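Local coordinates for protein putative nucleotide sugar epimerase/ dehydratase (Bordetella bronchiseptica, PDB 2Q1S) that binds NADH in a Rossmann fold and probably acts as a nucleotide-sugar epimerase or dehydratase in the biosynthesis of the lipopolysaccharide O-antigen, at residues Pro214-Gly219 / Trp231-Pro236; Gly42-Asn47 / Ile261-Val266; Leu96-Asp101 / His139-Lys144. One frame throughout, in Å; residues are numbered along the deposited sequence. Where two conformers were deposited one is given.

Interaction 1 of 3, residues Pro214-Gly219 / Trp231-Pro236. With NAI (1,4-dihydronicotinamide adenine dinucleotide), chain B.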
# COMPACT_ATOMS: atom_id res chain seq x y z
N PRO A 214 16.28 26.79 -2.64
CA PRO A 214 16.71 26.81 -4.04
C PRO A 214 16.49 25.47 -4.74
O PRO A 214 16.60 24.41 -4.10
CB PRO A 214 18.22 27.11 -3.95
CG PRO A 214 18.43 27.66 -2.56
CD PRO A 214 17.37 27.08 -1.69
N GLY A 215 16.18 25.51 -6.03
CA GLY A 215 16.10 24.28 -6.82
C GLY A 215 14.69 23.74 -7.01
O GLY A 215 14.49 22.86 -7.83
N GLU A 216 13.71 24.31 -6.28
CA GLU A 216 12.29 24.01 -6.54
C GLU A 216 11.79 24.98 -7.57
O GLU A 216 11.70 26.19 -7.30
CB GLU A 216 11.43 24.11 -5.27
CG GLU A 216 9.98 23.74 -5.58
CD GLU A 216 9.08 23.54 -4.39
OE1 GLU A 216 9.38 24.02 -3.28
OE2 GLU A 216 8.02 22.90 -4.58
N ILE A 217 11.50 24.45 -8.77
CA ILE A 217 11.12 25.26 -9.92
C ILE A 217 9.63 25.11 -10.18
O ILE A 217 9.16 24.02 -10.49
CB ILE A 217 11.91 24.81 -11.18
CG1 ILE A 217 13.42 24.96 -10.96
CG2 ILE A 217 11.40 25.57 -12.45
CD1 ILE A 217 14.34 24.21 -11.99
N LEU A 218 8.88 26.22 -10.09
CA LEU A 218 7.46 26.18 -10.45
C LEU A 218 7.32 25.63 -11.86
O LEU A 218 8.07 26.04 -12.75
CB LEU A 218 6.82 27.57 -10.35
CG LEU A 218 6.86 28.23 -8.96
CD1 LEU A 218 6.31 29.66 -9.04
CD2 LEU A 218 6.07 27.46 -7.90
N GLY A 219 6.40 24.67 -12.06
CA GLY A 219 6.16 24.15 -13.43
C GLY A 219 7.15 23.06 -13.84
O GLY A 219 7.10 22.58 -14.97
N TRP A 231 1.94 25.76 -9.60
CA TRP A 231 1.94 26.30 -8.24
C TRP A 231 2.17 25.17 -7.25
O TRP A 231 1.25 24.72 -6.56
CB TRP A 231 0.60 27.03 -7.99
CG TRP A 231 0.27 27.99 -9.11
CD1 TRP A 231 -0.75 27.89 -10.03
CD2 TRP A 231 1.03 29.15 -9.48
NE1 TRP A 231 -0.69 28.96 -10.92
CE2 TRP A 231 0.38 29.75 -10.60
CE3 TRP A 231 2.16 29.77 -8.94
CZ2 TRP A 231 0.87 30.92 -11.21
CZ3 TRP A 231 2.65 30.92 -9.54
CH2 TRP A 231 2.00 31.49 -10.66
N ARG A 232 3.42 24.73 -7.18
CA ARG A 232 3.78 23.49 -6.48
C ARG A 232 3.56 23.52 -4.99
O ARG A 232 3.12 22.53 -4.40
CB ARG A 232 5.25 23.17 -6.71
CG ARG A 232 5.59 22.71 -8.10
CD ARG A 232 7.11 22.61 -8.22
NE ARG A 232 7.79 21.71 -7.26
CZ ARG A 232 8.39 20.58 -7.61
NH1 ARG A 232 8.30 20.15 -8.88
NH2 ARG A 232 9.12 19.89 -6.73
N ASN A 233 3.93 24.65 -4.38
CA ASN A 233 3.92 24.78 -2.92
C ASN A 233 3.87 26.27 -2.59
O ASN A 233 4.20 27.11 -3.43
CB ASN A 233 5.20 24.16 -2.36
CG ASN A 233 5.07 22.65 -2.17
OD1 ASN A 233 4.20 22.18 -1.43
ND2 ASN A 233 5.97 21.90 -2.79
N VAL A 234 3.46 26.58 -1.36
CA VAL A 234 3.18 27.95 -0.96
C VAL A 234 4.43 28.85 -1.04
O VAL A 234 4.35 29.96 -1.54
CB VAL A 234 2.49 28.04 0.42
CG1 VAL A 234 3.36 27.42 1.54
CG2 VAL A 234 2.02 29.47 0.74
N THR A 235 5.57 28.35 -0.56
CA THR A 235 6.78 29.20 -0.57
C THR A 235 7.23 29.68 -1.96
O THR A 235 7.35 30.89 -2.18
CB THR A 235 7.93 28.57 0.25
OG1 THR A 235 7.44 28.25 1.56
CG2 THR A 235 9.13 29.51 0.36
N PRO A 236 7.51 28.74 -2.91
CA PRO A 236 7.91 29.21 -4.24
C PRO A 236 6.81 30.02 -4.97
O PRO A 236 7.13 30.91 -5.78
CB PRO A 236 8.28 27.92 -4.97
CG PRO A 236 7.50 26.86 -4.28
CD PRO A 236 7.56 27.28 -2.83
PA NAI B . 10.12 16.36 -6.73
O1A NAI B . 8.88 16.09 -7.50
O2A NAI B . 10.97 17.60 -7.10
O5B NAI B . 11.05 15.13 -6.70
C5B NAI B . 10.66 13.79 -7.02
C4B NAI B . 11.48 13.26 -8.18
O4B NAI B . 11.02 11.94 -8.49
C3B NAI B . 11.29 14.13 -9.45
O3B NAI B . 12.57 14.49 -9.98
C2B NAI B . 10.60 13.17 -10.41
O2B NAI B . 10.89 13.33 -11.84
C1B NAI B . 11.10 11.81 -9.93
N9A NAI B . 10.31 10.67 -10.36
C8A NAI B . 8.95 10.60 -10.46
N7A NAI B . 8.60 9.37 -10.85
C5A NAI B . 9.72 8.61 -11.00
C6A NAI B . 10.05 7.23 -11.39
N6A NAI B . 9.13 6.33 -11.72
N1A NAI B . 11.36 6.83 -11.42
C2A NAI B . 12.32 7.74 -11.09
N3A NAI B . 12.13 9.02 -10.71
C4A NAI B . 10.84 9.51 -10.64
O3 NAI B . 9.61 16.53 -5.23
PN NAI B . 10.46 16.71 -3.86
O1N NAI B . 9.82 17.68 -3.01
O2N NAI B . 11.91 16.79 -4.28
O5D NAI B . 10.29 15.21 -3.21
C5D NAI B . 11.41 14.36 -2.92
C4D NAI B . 10.93 13.31 -1.92
O4D NAI B . 10.60 13.95 -0.71
C3D NAI B . 9.63 12.63 -2.34
O3D NAI B . 9.75 11.24 -2.03
C2D NAI B . 8.57 13.32 -1.53
O2D NAI B . 7.42 12.46 -1.33
C1D NAI B . 9.29 13.57 -0.23
N1N NAI B . 8.74 14.64 0.55
C2N NAI B . 8.87 15.96 0.20
C3N NAI B . 8.34 16.98 0.99
C7N NAI B . 8.47 18.45 0.61
O7N NAI B . 8.00 19.29 1.36
N7N NAI B . 9.14 18.73 -0.54
C4N NAI B . 7.70 16.66 2.22
C5N NAI B . 7.61 15.28 2.57
C6N NAI B . 8.16 14.31 1.74
O HOH W 1 8.43 19.81 -3.99
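A buried salt bridge between E216 and R232, backed by an apolar patch, joins the two ends of the loop that runs from strand 203-212 to helix 234-243, beside the pyrophosphate of NADH. One carboxylate oxygen does most of the polar work. OE2 of E216 accepts from NE of R232 at 2.9 Å through its anti lone pair, and from ND2 of N233, also at 2.9 Å, through its syn lone pair. Both bonds are nearly straight, and each donor group keeps the oxygen in its own plane. The carboxylate and guanidinium planes are 84° apart, and of the guanidinium nitrogens NE is the one bonded to E216, at the guanidinium edge. E216 reaches this far because CG lies anti to the backbone N (chi1 -178°) and the chain continues extended.

The same guanidinium also meets the cofactor. R232, an NADH-binding residue of this Rossmann-fold enzyme, directs NH2 to O2A of the dinucleotide at 3.0 Å, again along the guanidinium edge, while NH1 is held by the carbonyl of S68. NH2 of R232 also donates to water 1, whose O is 2.8 Å away and lies within bonding distance of E216 and the nicotinamide-side phosphate. E216 is thus a second-shell residue that orients a first-shell arginine, whose charge probably offsets part of that on the pyrophosphate.

At the second carboxylate oxygen, OE1 of E216, CG of P236 lies 3.5 Å away, its ring belonging to the first turn of helix 234-243. L218 continues the apolar patch by splitting its methyls: CD2 packs on CB of P236 at 3.7 Å, whereas CD1 meets CZ3 of W231 obliquely at 3.9 Å.

Interaction 2 of 3, residues Gly42-Asn47 / Ile261-Val266. With NAI (1,4-dihydronicotinamide adenine dinucleotide), chain B.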
# COMPACT_ATOMS: atom_id res chain seq x y z
N GLY A 42 15.13 15.94 -8.90
CA GLY A 42 14.05 16.74 -8.33
C GLY A 42 14.54 17.81 -7.37
O GLY A 42 15.73 18.09 -7.32
N PHE A 43 13.63 18.40 -6.62
CA PHE A 43 13.96 19.49 -5.70
C PHE A 43 14.90 19.03 -4.59
O PHE A 43 16.06 19.48 -4.52
CB PHE A 43 12.66 20.09 -5.14
CG PHE A 43 12.85 20.99 -3.95
CD1 PHE A 43 13.91 21.92 -3.87
CD2 PHE A 43 11.91 20.93 -2.92
CE1 PHE A 43 14.02 22.73 -2.74
CE2 PHE A 43 12.02 21.76 -1.81
CZ PHE A 43 13.10 22.66 -1.72
N VAL A 44 14.44 18.13 -3.72
CA VAL A 44 15.30 17.65 -2.63
C VAL A 44 16.46 16.88 -3.24
O VAL A 44 17.60 17.05 -2.82
CB VAL A 44 14.51 16.76 -1.66
CG1 VAL A 44 15.46 16.18 -0.62
CG2 VAL A 44 13.40 17.60 -0.98
N GLY A 45 16.19 16.09 -4.27
CA GLY A 45 17.22 15.25 -4.88
C GLY A 45 18.40 16.01 -5.45
O GLY A 45 19.54 15.63 -5.13
N SER A 46 18.11 17.04 -6.25
CA SER A 46 19.20 17.90 -6.83
C SER A 46 20.07 18.50 -5.71
O SER A 46 21.30 18.57 -5.86
CB SER A 46 18.64 18.99 -7.74
OG SER A 46 17.88 19.90 -6.98
N ASN A 47 19.44 18.92 -4.61
CA ASN A 47 20.18 19.49 -3.48
C ASN A 47 21.01 18.45 -2.76
O ASN A 47 22.14 18.72 -2.33
CB ASN A 47 19.24 20.22 -2.49
CG ASN A 47 18.86 21.61 -2.98
OD1 ASN A 47 19.63 22.58 -2.81
ND2 ASN A 47 17.69 21.72 -3.62
N ILE A 261 11.19 23.71 6.73
CA ILE A 261 12.59 23.29 6.89
C ILE A 261 13.34 23.56 5.59
O ILE A 261 12.85 23.27 4.51
CB ILE A 261 12.73 21.80 7.33
CG1 ILE A 261 14.21 21.44 7.56
CG2 ILE A 261 12.00 20.85 6.34
CD1 ILE A 261 14.44 20.09 8.19
N PHE A 262 14.54 24.14 5.71
CA PHE A 262 15.31 24.54 4.53
C PHE A 262 15.92 23.31 3.87
O PHE A 262 16.39 22.40 4.57
CB PHE A 262 16.38 25.55 4.95
CG PHE A 262 17.17 26.15 3.82
CD1 PHE A 262 16.55 26.88 2.82
CD2 PHE A 262 18.57 26.00 3.78
CE1 PHE A 262 17.31 27.48 1.80
CE2 PHE A 262 19.33 26.58 2.73
CZ PHE A 262 18.70 27.29 1.74
N VAL A 263 15.97 23.31 2.55
CA VAL A 263 16.30 22.10 1.82
C VAL A 263 17.74 21.60 2.09
O VAL A 263 17.97 20.40 2.13
CB VAL A 263 16.07 22.28 0.29
CG1 VAL A 263 17.06 23.33 -0.34
CG2 VAL A 263 16.10 20.96 -0.44
N GLU A 264 18.69 22.50 2.31
CA GLU A 264 20.04 22.06 2.63
C GLU A 264 20.11 21.34 3.97
O GLU A 264 20.92 20.45 4.13
CB GLU A 264 21.00 23.26 2.59
CG GLU A 264 21.05 23.89 1.16
CD GLU A 264 21.99 25.08 1.02
OE1 GLU A 264 22.80 25.35 1.94
OE2 GLU A 264 21.91 25.75 -0.05
N ASP A 265 19.26 21.73 4.93
CA ASP A 265 19.13 20.98 6.18
C ASP A 265 18.55 19.58 5.89
O ASP A 265 19.02 18.60 6.47
CB ASP A 265 18.26 21.70 7.21
CG ASP A 265 19.01 22.85 7.93
OD1 ASP A 265 20.27 22.89 7.93
OD2 ASP A 265 18.31 23.70 8.51
N VAL A 266 17.55 19.50 5.02
CA VAL A 266 16.97 18.20 4.67
C VAL A 266 18.05 17.33 4.02
O VAL A 266 18.17 16.15 4.36
CB VAL A 266 15.72 18.34 3.76
CG1 VAL A 266 15.29 16.95 3.22
CG2 VAL A 266 14.60 19.05 4.53
PA NAI B . 10.12 16.36 -6.73
O1A NAI B . 8.88 16.09 -7.50
O2A NAI B . 10.97 17.60 -7.10
O5B NAI B . 11.05 15.13 -6.70
C5B NAI B . 10.66 13.79 -7.02
C4B NAI B . 11.48 13.26 -8.18
O4B NAI B . 11.02 11.94 -8.49
C3B NAI B . 11.29 14.13 -9.45
O3B NAI B . 12.57 14.49 -9.98
C2B NAI B . 10.60 13.17 -10.41
O2B NAI B . 10.89 13.33 -11.84
C1B NAI B . 11.10 11.81 -9.93
N9A NAI B . 10.31 10.67 -10.36
C8A NAI B . 8.95 10.60 -10.46
N7A NAI B . 8.60 9.37 -10.85
C5A NAI B . 9.72 8.61 -11.00
C6A NAI B . 10.05 7.23 -11.39
N6A NAI B . 9.13 6.33 -11.72
N1A NAI B . 11.36 6.83 -11.42
C2A NAI B . 12.32 7.74 -11.09
N3A NAI B . 12.13 9.02 -10.71
C4A NAI B . 10.84 9.51 -10.64
O3 NAI B . 9.61 16.53 -5.23
PN NAI B . 10.46 16.71 -3.86
O1N NAI B . 9.82 17.68 -3.01
O2N NAI B . 11.91 16.79 -4.28
O5D NAI B . 10.29 15.21 -3.21
C5D NAI B . 11.41 14.36 -2.92
C4D NAI B . 10.93 13.31 -1.92
O4D NAI B . 10.60 13.95 -0.71
C3D NAI B . 9.63 12.63 -2.34
O3D NAI B . 9.75 11.24 -2.03
C2D NAI B . 8.57 13.32 -1.53
O2D NAI B . 7.42 12.46 -1.33
C1D NAI B . 9.29 13.57 -0.23
N1N NAI B . 8.74 14.64 0.55
C2N NAI B . 8.87 15.96 0.20
C3N NAI B . 8.34 16.98 0.99
C7N NAI B . 8.47 18.45 0.61
O7N NAI B . 8.00 19.29 1.36
N7N NAI B . 9.14 18.73 -0.54
C4N NAI B . 7.70 16.66 2.22
C5N NAI B . 7.61 15.28 2.57
C6N NAI B . 8.16 14.31 1.74
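Apolar contacts carry the meeting of V263 with F43 and N47, where the first turn of helix 263-276 approaches the first turn of helix 43-54. V263 lies at the centre of the contact. With CG1 between its backbone N and carbonyl carbon (chi1 66°), CG2 touches both neighbours, 3.6 Å from CE1 of F43, oblique to the ring, and 3.6 Å from ND2 of N47; CG1 lies against the N47 carboxamide, 3.6 Å from its CG. Further along, V44 and V266 cross at about a right angle, their CG1 methyls 3.9 Å apart. V211 of strand 203-212 also packs on F43, V263 and V266.

Hydrogen bonds run within helix 43-54 and to the cofactor, none between the two segments. ND2 of N47 donates to the carbonyl O of F43 at 2.9 Å, tilted from the carbonyl plane, and is also bonded to the carbonyl of P214. The amide N of F43 gives a nearly straight bond of 2.8 Å to O2A of NADH, and the N of V44 one of 2.9 Å to O2N, one amide for each phosphate. This is consistent with the glycine-rich turn of Rossmann folds, with G42 and G45 in the GxGxxG pattern.

The N-terminus of helix 43-54, whose dipole would favour an anion, is likely to offset part of the pyrophosphate charge, while the opposing helix supplies hydrocarbon and leaves the N-H groups of F43 and V44 to the phosphates.

Interaction 3 of 3, residues Leu96-Asp101 / His139-Lys144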
# COMPACT_ATOMS: atom_id res chain seq x y z
N LEU A 96 21.07 -3.09 -12.90
CA LEU A 96 21.73 -2.57 -11.71
C LEU A 96 22.70 -3.61 -11.14
O LEU A 96 22.39 -4.81 -11.09
CB LEU A 96 20.72 -2.16 -10.65
CG LEU A 96 19.81 -0.98 -11.03
CD1 LEU A 96 18.90 -0.62 -9.85
CD2 LEU A 96 20.62 0.24 -11.44
N GLN A 97 23.86 -3.12 -10.71
CA GLN A 97 24.93 -3.96 -10.16
C GLN A 97 25.06 -3.66 -8.67
O GLN A 97 24.70 -2.58 -8.24
CB GLN A 97 26.24 -3.66 -10.88
CG GLN A 97 26.26 -4.03 -12.38
CD GLN A 97 25.81 -5.45 -12.60
OE1 GLN A 97 26.50 -6.40 -12.22
NE2 GLN A 97 24.63 -5.62 -13.21
N ASP A 98 25.62 -4.61 -7.90
CA ASP A 98 25.84 -4.45 -6.46
C ASP A 98 27.12 -3.59 -6.28
O ASP A 98 28.15 -4.05 -5.77
CB ASP A 98 25.98 -5.84 -5.84
CG ASP A 98 26.02 -5.85 -4.32
OD1 ASP A 98 25.87 -4.80 -3.65
OD2 ASP A 98 26.17 -6.96 -3.77
N GLU A 99 27.03 -2.34 -6.72
CA GLU A 99 28.15 -1.40 -6.70
C GLU A 99 27.87 -0.13 -5.89
O GLU A 99 28.60 0.85 -5.99
CB GLU A 99 28.53 -1.02 -8.15
CG GLU A 99 27.48 -0.15 -8.84
CD GLU A 99 27.87 0.31 -10.24
OE1 GLU A 99 28.93 0.95 -10.40
OE2 GLU A 99 27.12 -0.00 -11.19
N TYR A 100 26.80 -0.16 -5.09
CA TYR A 100 26.38 1.01 -4.33
C TYR A 100 26.56 0.82 -2.85
O TYR A 100 26.20 -0.22 -2.27
CB TYR A 100 24.90 1.33 -4.58
CG TYR A 100 24.59 1.47 -6.06
CD1 TYR A 100 24.85 2.68 -6.76
CD2 TYR A 100 24.03 0.40 -6.78
CE1 TYR A 100 24.62 2.80 -8.15
CE2 TYR A 100 23.76 0.53 -8.16
CZ TYR A 100 24.05 1.72 -8.82
OH TYR A 100 23.76 1.79 -10.17
N ASP A 101 27.12 1.83 -2.22
CA ASP A 101 27.22 1.89 -0.79
C ASP A 101 25.95 2.44 -0.15
O ASP A 101 25.57 2.03 0.94
CB ASP A 101 28.43 2.74 -0.39
CG ASP A 101 29.70 2.19 -0.96
OD1 ASP A 101 30.06 1.06 -0.61
OD2 ASP A 101 30.30 2.88 -1.81
N HIS A 139 19.09 -8.47 -2.28
CA HIS A 139 20.21 -9.40 -2.09
C HIS A 139 21.56 -8.71 -2.31
O HIS A 139 22.60 -9.37 -2.25
CB HIS A 139 20.08 -10.68 -2.95
CG HIS A 139 18.87 -11.51 -2.62
ND1 HIS A 139 18.52 -11.83 -1.33
CD2 HIS A 139 17.94 -12.07 -3.42
CE1 HIS A 139 17.42 -12.56 -1.34
NE2 HIS A 139 17.03 -12.71 -2.60
N PHE A 140 21.55 -7.39 -2.53
CA PHE A 140 22.83 -6.65 -2.64
C PHE A 140 23.57 -6.59 -1.30
O PHE A 140 22.97 -6.38 -0.22
CB PHE A 140 22.58 -5.22 -3.12
CG PHE A 140 22.29 -5.08 -4.60
CD1 PHE A 140 22.00 -6.20 -5.38
CD2 PHE A 140 22.26 -3.81 -5.19
CE1 PHE A 140 21.73 -6.05 -6.75
CE2 PHE A 140 21.99 -3.65 -6.51
CZ PHE A 140 21.72 -4.76 -7.30
N LYS A 141 24.88 -6.73 -1.38
CA LYS A 141 25.72 -6.94 -0.21
C LYS A 141 26.61 -5.73 0.12
O LYS A 141 27.04 -5.59 1.26
CB LYS A 141 26.60 -8.19 -0.41
CG LYS A 141 25.82 -9.54 -0.44
CD LYS A 141 25.20 -9.78 0.94
CE LYS A 141 24.60 -11.16 1.13
NZ LYS A 141 23.33 -11.29 0.42
N ARG A 142 26.85 -4.88 -0.87
CA ARG A 142 27.69 -3.69 -0.66
C ARG A 142 26.88 -2.58 0.02
O ARG A 142 27.46 -1.66 0.58
CB ARG A 142 28.23 -3.19 -2.00
CG ARG A 142 29.25 -2.08 -1.84
CD ARG A 142 30.02 -1.78 -3.11
NE ARG A 142 30.67 -0.47 -3.01
CZ ARG A 142 31.40 0.11 -3.96
NH1 ARG A 142 31.73 -0.56 -5.06
NH2 ARG A 142 31.87 1.33 -3.76
N LEU A 143 25.54 -2.67 -0.02
CA LEU A 143 24.68 -1.63 0.59
C LEU A 143 24.85 -1.46 2.06
O LEU A 143 24.67 -2.43 2.80
CB LEU A 143 23.23 -1.99 0.42
CG LEU A 143 22.65 -1.67 -0.90
CD1 LEU A 143 21.21 -2.20 -0.94
CD2 LEU A 143 22.63 -0.15 -1.16
N LYS A 144 25.19 -0.25 2.50
CA LYS A 144 25.20 0.09 3.92
C LYS A 144 23.84 0.62 4.38
O LYS A 144 23.48 0.36 5.52
CB LYS A 144 26.25 1.16 4.28
CG LYS A 144 27.62 0.66 4.75
CD LYS A 144 28.25 -0.23 3.70
CE LYS A 144 29.10 0.57 2.77
NZ LYS A 144 29.87 -0.32 1.83
O HOH W 2 31.53 -3.41 -5.68
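Two aspartates, D98 and D101, tie the loop before strand 102-105 to the loop before strand 145-151 at the edge of the Rossmann domain, gripping the backbone of K141 and R142 and the side chains of R142 and K144. The tightly packed, buried part centres on D101. R142, extended from CG to NE, grips its carboxylate side-on, with NE on OD1 at 2.9 Å and NH2 on OD2. The two flat groups are 53° apart, and NE meets OD1 from well above the carboxylate plane. From the other face of that plane NZ of K144 reaches the same OD1 at 2.8 Å, and it also donates to the carbonyl O of R142. D101 OD2 has a further donor in the backbone N of N34. Where the chains enter their strands, N of K144 bonds to the carbonyl O of D101, while Y100 and L143 turn into the interior, on M36 and on V103 respectively.

The other end, at D98 and F140, is partly exposed, yet well ordered by bonds. Both D98 oxygens take backbone amides on their syn sides: OD2 accepts from N of K141 at 2.7 Å and OD1 from N of R142 at 2.9 Å. The carboxylate reaches them because CG sits anti to the backbone N of D98 (chi1 -172°). CA of D98 lies over the F140 ring face in a CH-pi contact, 3.9 Å from the centroid. Solvent lies toward the exposed K141 and K144 and the partly exposed R142, whose NH1 donates to water 2; the carbonyl O of E99 lies over one guanidinium face, 3.5 Å from CZ of R142.

With one carboxylate held by two cationic side chains and a backbone amide, D101 is probably kept ionised.

Overall arrangement
From the N terminus, the chain first lays down strand 34-38 and the glycine-rich turn at 42-47, whose partner, 261-266, comes more than two hundred residues later; interaction 2 joins the starts of helices 43-54 and 263-276, closes the longest loop and encloses the other two contacts. Within it, interaction 3 closes first, joining 96-101 to 139-144 ahead of the parallel neighbours 102-105 and 145-151. Interaction 1 follows in series, closing a short loop between strand 203-212 and helix 234-243. Interactions 1 and 2 touch, with P214 against N47 and F43, and both border the cofactor. Interaction 3 lies apart, its centre about 34 Å from that of interaction 1 and across the chain's centre.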